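Local coordinates for penicillin-binding protein (Bacillus halodurans, PDB 3TG9), which probably binds penicillin and related beta-lactams through an active-site serine, as do other members of the beta-lactamase family, at residues 89-94 with 101-106; 135-140 with 156-161. All coordinates share one frame; numbering follows the deposited sequence.

In the fold
Both contacts lie in the helical part of this beta-lactamase-like fold, away from the large antiparallel sheet, with centres 9 Å apart. Each is a small buried patch of van der Waals packing without a hydrogen bond between its segments. Interaction 1 brings together the chain entering and the chain leaving the short helix 93-98, and involves valine methyls, a serine CB and one backbone oxygen. Interaction 2 sets an aromatic ring of a long loop against helix 155-168. They touch, among other places, at P104, whose CG lies 3.2 Å from the F137 O atom.

Interaction 1. Residues 89-94 with 101-106; sequences PNVTIH and SGVPDY
The chain on the two flanks of the short helix 93-98 meets where V91, just ahead of the helix, packs over S101 and V103 in the loop that leaves it. The backbones come closest at this point, the CA atoms of V91 and S101 lying 5.7 Å apart. V91 carries the whole contact with its two methyl groups. Its CG1, anti to the backbone N (chi1 169°), rests against the CB of S101 at 3.9 Å. CG2 reaches the backbone instead, with the V91 CG2 and S101 O atoms 3.4 Å apart, and also meets the side chain of V103, where the V91 CG2 to V103 CG1 distance is 4.0 Å. The two valine side chains lie nearly perpendicular, touching through one methyl of each. S101 turns its hydroxyl into its own chain: with chi1 at 77°, OG accepts a nearly straight bond from the backbone N of V103 (3.2 Å from V103 N to S101 OG, 167° at the hydrogen). This ST turn spans G102, whose positive phi suits glycine, and ties S101 to the valine two residues on. The three touching residues are all buried. At the start of the helix T92 occupies the N-cap position, and within the helix L96 packs against both V91 and S101. The same V103 methyl that meets V91 also reaches L159 of helix 155-168, a helix that I93 touches through L160 and V163.

Interaction 2. Residues 135-140 with 156-161; sequences PLFQHA and GFILLG
F137 meets L159 and I158 where the long loop between helices 93-98 and 155-168 packs onto the second of these helices. F137 opens a type I beta turn that runs to A140, closed by a 2.9 Å bond from A140 N to F137 O. Its CG sits between the backbone N and the carbonyl carbon (chi1 68°), and this rotation sends the ring from the loop toward the helix across a wide backbone gap: even the nearest CA atoms, those of F137 and G156, are 10.1 Å apart. The ring arrives by its edge, leading with CE1 and CZ. L159 answers with its branched end. Its CG lies anti to the carbonyl carbon (chi1 -65°) and the chain then extends to CD1 (chi2 171°), which places L159 CG 4.0 Å and L159 CD1 4.1 Å from F137 CE1. The two side chains run antiparallel and overlap near their ends, ring edge against branched end. I158, the preceding residue of the helix, adds a looser contact, its CG2 standing 4.4 Å from the CZ of F137. I158 also touches D227, in a loop, and L159 packs on L96 of helix 93-98. The tightest point between loop and helix is the approach of L159 CD2, which lies in the plane of the phenyl ring and 3.9 Å from F137 CZ.

Interaction 1. Residues 89-94 with 101-106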
loop_
_atom_site.group_PDB
_atom_site.type_symbol
_atom_site.label_atom_id
_atom_site.label_comp_id
_atom_site.label_asym_id
_atom_site.label_seq_id
_atom_site.Cartn_x
_atom_site.Cartn_y
_atom_site.Cartn_z
ATOM N N PRO B 89 4.597 1.425 36.615
ATOM C CA PRO B 89 4.376 1.354 38.061
ATOM C C PRO B 89 2.914 1.399 38.479
ATOM O O PRO B 89 2.215 2.371 38.189
ATOM C CB PRO B 89 5.112 2.590 38.571
ATOM C CG PRO B 89 6.284 2.699 37.646
ATOM C CD PRO B 89 5.812 2.197 36.292
ATOM N N ASN B 90 2.480 0.340 39.157
ATOM C CA ASN B 90 1.153 0.268 39.765
ATOM C C ASN B 90 0.008 0.110 38.773
ATOM O O ASN B 90 -1.161 0.063 39.166
ATOM C CB ASN B 90 0.910 1.462 40.690
ATOM C CG ASN B 90 1.767 1.407 41.934
ATOM O OD1 ASN B 90 2.643 2.243 42.130
ATOM N ND2 ASN B 90 1.537 0.400 42.768
ATOM N N VAL B 91 0.342 0.017 37.491
ATOM C CA VAL B 91 -0.690 -0.192 36.486
ATOM C C VAL B 91 -1.226 -1.626 36.527
ATOM O O VAL B 91 -0.471 -2.590 36.667
ATOM C CB VAL B 91 -0.218 0.199 35.072
ATOM C CG1 VAL B 91 -1.217 -0.279 34.029
ATOM C CG2 VAL B 91 -0.035 1.708 34.988
ATOM N N THR B 92 -2.544 -1.741 36.436
ATOM C CA THR B 92 -3.223 -3.014 36.546
ATOM C C THR B 92 -4.047 -3.223 35.283
ATOM O O THR B 92 -4.336 -2.265 34.556
ATOM C CB THR B 92 -4.180 -3.010 37.750
ATOM O OG1 THR B 92 -5.207 -2.036 37.534
ATOM C CG2 THR B 92 -3.435 -2.669 39.040
ATOM N N ILE B 93 -4.416 -4.474 35.028
ATOM C CA ILE B 93 -5.243 -4.828 33.890
ATOM C C ILE B 93 -6.469 -3.930 33.828
ATOM O O ILE B 93 -6.780 -3.349 32.788
ATOM C CB ILE B 93 -5.706 -6.293 33.998
ATOM C CG1 ILE B 93 -4.499 -7.241 34.014
ATOM C CG2 ILE B 93 -6.684 -6.638 32.889
ATOM C CD1 ILE B 93 -3.543 -7.047 32.848
ATOM N N HIS B 94 -7.158 -3.819 34.959
ATOM C CA HIS B 94 -8.387 -3.044 35.052
ATOM C C HIS B 94 -8.180 -1.565 34.689
ATOM O O HIS B 94 -9.064 -0.935 34.106
ATOM C CB HIS B 94 -9.003 -3.200 36.448
ATOM C CG HIS B 94 -10.045 -2.174 36.767
ATOM N ND1 HIS B 94 -11.395 -2.406 36.597
ATOM C CD2 HIS B 94 -9.936 -0.910 37.235
ATOM C CE1 HIS B 94 -12.070 -1.325 36.951
ATOM N NE2 HIS B 94 -11.207 -0.401 37.334
ATOM N N SER B 101 -5.296 4.064 33.322
ATOM C CA SER B 101 -3.960 3.582 33.675
ATOM C C SER B 101 -2.912 4.677 33.835
ATOM O O SER B 101 -1.924 4.493 34.544
ATOM C CB SER B 101 -3.463 2.598 32.619
ATOM O OG SER B 101 -3.035 3.292 31.459
ATOM N N GLY B 102 -3.114 5.797 33.149
ATOM C CA GLY B 102 -2.152 6.881 33.165
ATOM C C GLY B 102 -0.918 6.695 32.294
ATOM O O GLY B 102 -0.082 7.593 32.222
ATOM N N VAL B 103 -0.787 5.543 31.638
ATOM C CA VAL B 103 0.367 5.298 30.766
ATOM C C VAL B 103 0.478 6.353 29.665
ATOM O O VAL B 103 -0.522 6.966 29.286
ATOM C CB VAL B 103 0.320 3.894 30.110
ATOM C CG1 VAL B 103 0.357 2.815 31.170
ATOM C CG2 VAL B 103 -0.913 3.744 29.226
ATOM N N PRO B 104 1.700 6.579 29.154
ATOM C CA PRO B 104 1.847 7.470 27.999
ATOM C C PRO B 104 1.284 6.778 26.762
ATOM O O PRO B 104 1.308 5.550 26.684
ATOM C CB PRO B 104 3.358 7.625 27.867
ATOM C CG PRO B 104 3.919 6.369 28.447
ATOM C CD PRO B 104 2.972 5.942 29.535
ATOM N N ASP B 105 0.782 7.564 25.817
ATOM C CA ASP B 105 0.170 7.042 24.601
ATOM C C ASP B 105 1.109 7.349 23.441
ATOM O O ASP B 105 1.919 8.269 23.531
ATOM C CB ASP B 105 -1.165 7.754 24.388
ATOM C CG ASP B 105 -2.126 6.971 23.507
ATOM O OD1 ASP B 105 -1.680 6.061 22.770
ATOM O OD2 ASP B 105 -3.337 7.285 23.568
ATOM N N TYR B 106 1.022 6.588 22.354
ATOM C CA TYR B 106 1.764 6.960 21.152
ATOM C C TYR B 106 0.901 7.852 20.261
ATOM O O TYR B 106 1.388 8.460 19.310
ATOM C CB TYR B 106 2.263 5.726 20.397
ATOM C CG TYR B 106 1.183 4.905 19.718
ATOM C CD1 TYR B 106 0.926 5.046 18.358
ATOM C CD2 TYR B 106 0.434 3.980 20.432
ATOM C CE1 TYR B 106 -0.053 4.293 17.724
ATOM C CE2 TYR B 106 -0.549 3.222 19.807
ATOM C CZ TYR B 106 -0.788 3.385 18.456
ATOM O OH TYR B 106 -1.765 2.636 17.840
#

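Interaction 2. Residues 135-140 with 156-161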
loop_
_atom_site.group_PDB
_atom_site.type_symbol
_atom_site.label_atom_id
_atom_site.label_comp_id
_atom_site.label_asym_id
_atom_site.label_seq_id
_atom_site.Cartn_x
_atom_site.Cartn_y
_atom_site.Cartn_z
ATOM N N PRO B 135 8.395 0.786 21.541
ATOM C CA PRO B 135 9.355 1.893 21.514
ATOM C C PRO B 135 8.670 3.243 21.349
ATOM O O PRO B 135 9.232 4.257 21.763
ATOM C CB PRO B 135 10.202 1.595 20.274
ATOM C CG PRO B 135 10.079 0.134 20.070
ATOM C CD PRO B 135 8.676 -0.207 20.488
ATOM N N LEU B 136 7.475 3.253 20.762
ATOM C CA LEU B 136 6.761 4.498 20.461
ATOM C C LEU B 136 6.215 5.217 21.695
ATOM O O LEU B 136 5.739 6.351 21.592
ATOM C CB LEU B 136 5.606 4.239 19.483
ATOM C CG LEU B 136 5.950 3.612 18.130
ATOM C CD1 LEU B 136 4.700 3.458 17.277
ATOM C CD2 LEU B 136 7.007 4.442 17.403
ATOM N N PHE B 137 6.272 4.570 22.855
ATOM C CA PHE B 137 5.699 5.178 24.057
ATOM C C PHE B 137 6.292 4.689 25.379
ATOM O O PHE B 137 6.174 5.374 26.400
ATOM C CB PHE B 137 4.180 4.981 24.065
ATOM C CG PHE B 137 3.746 3.549 24.246
ATOM C CD1 PHE B 137 3.431 3.057 25.509
ATOM C CD2 PHE B 137 3.627 2.699 23.154
ATOM C CE1 PHE B 137 3.018 1.735 25.679
ATOM C CE2 PHE B 137 3.211 1.375 23.315
ATOM C CZ PHE B 137 2.908 0.894 24.575
ATOM N N GLN B 138 6.924 3.517 25.358
ATOM C CA GLN B 138 7.325 2.838 26.590
ATOM C C GLN B 138 8.291 3.647 27.447
ATOM O O GLN B 138 8.360 3.445 28.651
ATOM C CB GLN B 138 7.922 1.459 26.290
ATOM C CG GLN B 138 9.384 1.491 25.877
ATOM C CD GLN B 138 9.898 0.130 25.455
ATOM O OE1 GLN B 138 10.441 -0.026 24.362
ATOM N NE2 GLN B 138 9.726 -0.865 26.317
ATOM N N HIS B 139 9.033 4.561 26.827
ATOM C CA HIS B 139 10.036 5.353 27.546
ATOM C C HIS B 139 9.515 6.718 27.971
ATOM O O HIS B 139 10.236 7.499 28.604
ATOM C CB HIS B 139 11.289 5.544 26.693
ATOM C CG HIS B 139 11.999 4.269 26.365
ATOM N ND1 HIS B 139 12.441 3.394 27.335
ATOM C CD2 HIS B 139 12.358 3.729 25.177
ATOM C CE1 HIS B 139 13.032 2.363 26.756
ATOM N NE2 HIS B 139 12.996 2.540 25.447
ATOM N N ALA B 140 8.271 7.016 27.615
ATOM C CA ALA B 140 7.686 8.301 27.967
ATOM C C ALA B 140 7.124 8.250 29.389
ATOM O O ALA B 140 6.777 7.177 29.888
ATOM C CB ALA B 140 6.608 8.695 26.960
ATOM N N GLY B 156 -2.513 1.885 25.807
ATOM C CA GLY B 156 -3.064 1.061 26.865
ATOM C C GLY B 156 -3.680 -0.225 26.351
ATOM O O GLY B 156 -3.671 -1.249 27.037
ATOM N N PHE B 157 -4.229 -0.186 25.143
ATOM C CA PHE B 157 -4.798 -1.404 24.573
ATOM C C PHE B 157 -3.773 -2.232 23.814
ATOM O O PHE B 157 -3.968 -3.432 23.617
ATOM C CB PHE B 157 -6.063 -1.119 23.753
ATOM C CG PHE B 157 -7.320 -1.210 24.571
ATOM C CD1 PHE B 157 -7.573 -0.287 25.577
ATOM C CD2 PHE B 157 -8.224 -2.240 24.368
ATOM C CE1 PHE B 157 -8.723 -0.375 26.356
ATOM C CE2 PHE B 157 -9.374 -2.342 25.146
ATOM C CZ PHE B 157 -9.624 -1.403 26.139
ATOM N N ILE B 158 -2.675 -1.597 23.408
ATOM C CA ILE B 158 -1.510 -2.349 22.944
ATOM C C ILE B 158 -0.977 -3.195 24.098
ATOM O O ILE B 158 -0.741 -4.394 23.942
ATOM C CB ILE B 158 -0.367 -1.432 22.451
ATOM C CG1 ILE B 158 -0.780 -0.686 21.184
ATOM C CG2 ILE B 158 0.886 -2.262 22.205
ATOM C CD1 ILE B 158 -1.003 -1.605 19.999
ATOM N N LEU B 159 -0.792 -2.560 25.258
ATOM C CA LEU B 159 -0.300 -3.259 26.446
ATOM C C LEU B 159 -1.178 -4.459 26.805
ATOM O O LEU B 159 -0.670 -5.528 27.149
ATOM C CB LEU B 159 -0.169 -2.299 27.633
ATOM C CG LEU B 159 0.879 -1.188 27.463
ATOM C CD1 LEU B 159 0.793 -0.144 28.571
ATOM C CD2 LEU B 159 2.279 -1.776 27.372
ATOM N N LEU B 160 -2.495 -4.284 26.730
ATOM C CA LEU B 160 -3.406 -5.400 26.953
ATOM C C LEU B 160 -3.166 -6.524 25.928
ATOM O O LEU B 160 -3.197 -7.704 26.264
ATOM C CB LEU B 160 -4.861 -4.926 26.924
ATOM C CG LEU B 160 -5.413 -4.168 28.146
ATOM C CD1 LEU B 160 -6.815 -3.644 27.869
ATOM C CD2 LEU B 160 -5.416 -5.032 29.405
ATOM N N GLY B 161 -2.920 -6.153 24.677
ATOM C CA GLY B 161 -2.632 -7.139 23.648
ATOM C C GLY B 161 -1.392 -7.949 23.975
ATOM O O GLY B 161 -1.352 -9.167 23.788
#